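Side-chain contact in telomerase reverse transcriptase (Candida tropicalis MYA-3404, PDB 6ZD1), which probably extends chromosome ends by copying a template within the telomerase RNA into telomeric DNA repeats: residues 471-474 / 475-479. Sequence-based numbering, arbitrary orientation.
Sequences IFCD and ILYST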
loop_
_atom_site.group_PDB
_atom_site.type_symbol
_atom_site.label_atom_id
_atom_site.label_comp_id
_atom_site.label_asym_id
_atom_site.label_seq_id
_atom_site.Cartn_x
_atom_site.Cartn_y
_atom_site.Cartn_z
ATOM N N ILE A 471 -5.467 10.224 -9.700
ATOM C CA ILE A 471 -6.099 10.342 -11.007
ATOM C C ILE A 471 -5.997 11.772 -11.522
ATOM O O ILE A 471 -5.963 11.997 -12.739
ATOM C CB ILE A 471 -7.557 9.850 -10.954
ATOM C CG1 ILE A 471 -8.112 9.696 -12.372
ATOM C CG2 ILE A 471 -8.426 10.790 -10.129
ATOM C CD1 ILE A 471 -9.320 8.796 -12.454
ATOM N N PHE A 472 -5.921 12.759 -10.623
ATOM C CA PHE A 472 -5.641 14.121 -11.063
ATOM C C PHE A 472 -4.334 14.167 -11.843
ATOM O O PHE A 472 -4.299 14.603 -13.000
ATOM C CB PHE A 472 -5.577 15.069 -9.863
ATOM C CG PHE A 472 -6.921 15.482 -9.331
ATOM C CD1 PHE A 472 -8.070 15.287 -10.080
ATOM C CD2 PHE A 472 -7.031 16.081 -8.082
ATOM C CE1 PHE A 472 -9.307 15.673 -9.591
ATOM C CE2 PHE A 472 -8.268 16.469 -7.586
ATOM C CZ PHE A 472 -9.405 16.266 -8.343
ATOM N N CYS A 473 -3.260 13.644 -11.245
ATOM C CA CYS A 473 -1.960 13.661 -11.904
ATOM C C CYS A 473 -1.988 12.859 -13.199
ATOM O O CYS A 473 -1.304 13.215 -14.165
ATOM C CB CYS A 473 -0.898 13.114 -10.947
ATOM S SG CYS A 473 0.807 13.242 -11.514
ATOM N N ASP A 474 -2.806 11.807 -13.254
ATOM C CA ASP A 474 -2.923 11.012 -14.473
ATOM C C ASP A 474 -3.642 11.789 -15.570
ATOM O O ASP A 474 -3.223 11.763 -16.733
ATOM C CB ASP A 474 -3.656 9.706 -14.167
ATOM C CG ASP A 474 -3.461 8.653 -15.242
ATOM O OD1 ASP A 474 -2.709 8.906 -16.209
ATOM O OD2 ASP A 474 -4.061 7.565 -15.114
ATOM N N ILE A 475 -4.721 12.488 -15.216
ATOM C CA ILE A 475 -5.449 13.297 -16.192
ATOM C C ILE A 475 -4.539 14.375 -16.770
ATOM O O ILE A 475 -4.479 14.575 -17.989
ATOM C CB ILE A 475 -6.707 13.912 -15.553
ATOM C CG1 ILE A 475 -7.754 12.837 -15.263
ATOM C CG2 ILE A 475 -7.296 14.992 -16.450
ATOM C CD1 ILE A 475 -8.969 13.379 -14.538
ATOM N N LEU A 476 -3.826 15.094 -15.900
ATOM C CA LEU A 476 -3.024 16.224 -16.359
ATOM C C LEU A 476 -1.863 15.764 -17.236
ATOM O O LEU A 476 -1.635 16.317 -18.320
ATOM C CB LEU A 476 -2.512 17.028 -15.158
ATOM C CG LEU A 476 -1.660 18.260 -15.484
ATOM C CD1 LEU A 476 -2.367 19.163 -16.480
ATOM C CD2 LEU A 476 -1.305 19.044 -14.234
ATOM N N TYR A 477 -1.122 14.744 -16.792
ATOM C CA TYR A 477 0.037 14.301 -17.564
ATOM C C TYR A 477 -0.374 13.590 -18.852
ATOM O O TYR A 477 0.343 13.674 -19.856
ATOM C CB TYR A 477 0.940 13.404 -16.712
ATOM C CG TYR A 477 1.889 14.157 -15.793
ATOM C CD1 TYR A 477 1.782 15.533 -15.612
ATOM C CD2 TYR A 477 2.903 13.489 -15.118
ATOM C CE1 TYR A 477 2.655 16.217 -14.774
ATOM C CE2 TYR A 477 3.777 14.164 -14.280
ATOM C CZ TYR A 477 3.650 15.525 -14.111
ATOM O OH TYR A 477 4.521 16.192 -13.279
ATOM N N SER A 478 -1.516 12.897 -18.858
ATOM C CA SER A 478 -2.018 12.352 -20.117
ATOM C C SER A 478 -2.371 13.471 -21.085
ATOM O O SER A 478 -2.037 13.403 -22.274
ATOM C CB SER A 478 -3.237 11.461 -19.870
ATOM O OG SER A 478 -2.905 10.345 -19.061
ATOM N N THR A 479 -3.052 14.507 -20.589
ATOM C CA THR A 479 -3.349 15.678 -21.404
ATOM C C THR A 479 -2.072 16.367 -21.865
ATOM O O THR A 479 -1.968 16.793 -23.021
ATOM C CB THR A 479 -4.223 16.649 -20.611
ATOM O OG1 THR A 479 -5.437 15.994 -20.225
ATOM C CG2 THR A 479 -4.557 17.878 -21.443
#
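Cys-473 and Tyr-477 meet one helical turn apart because of their first torsions. SG of Cys-473 lies anti to the backbone N (chi1 -173°), while the Tyr-477 ring carbon CG lies anti to the carbonyl carbon (chi1 -82°). The sulfur therefore sits over one face of the phenol ring, 4.3 Å from the ring centroid of Tyr-477. It is 16° off the ring normal and displaced toward the rim, with CE2 and CD2 nearest. This is a sulfur-aromatic contact.

Along the backbone of the same pair, Tyr-477 N donates to Cys-473 O at 3.0 Å, one of the i to i+4 bonds of the alpha-helix. Ser-478 adds a side-chain bond to this pattern. Its OG turns back beside its own backbone N and donates to Asp-474 O at 2.7 Å. Ser-478 N donates to the same oxygen at 3.0 Å. The two donors reach it from opposite faces of the carbonyl plane. Thr-479 OG1 (2.8 Å) and Thr-479 N likewise both donate to Ile-475 O, from opposite faces of its plane.

Asp-474 OD1 lies 3.2 Å from Ser-478 OG. On another side, CG1 of Ile-471 and CG1 of Ile-475 touch loosely at 4.3 Å.

All of this lies on helix 469-484 of the reverse transcriptase domain. Asp-474 OD1 forms salt bridges with Arg-296 of helix 263-298 and Arg-499 of strand 495-500, which probably favour its charged form; the second reaches the palm-type antiparallel sheet of strands 334-339, 495-500, 503-508 and 539-541. Ile-471 and Ile-475 pack on helix 263-298, Phe-472 and Leu-476 against helix 349-359, and Cys-473 and Tyr-477 on helix 343-346.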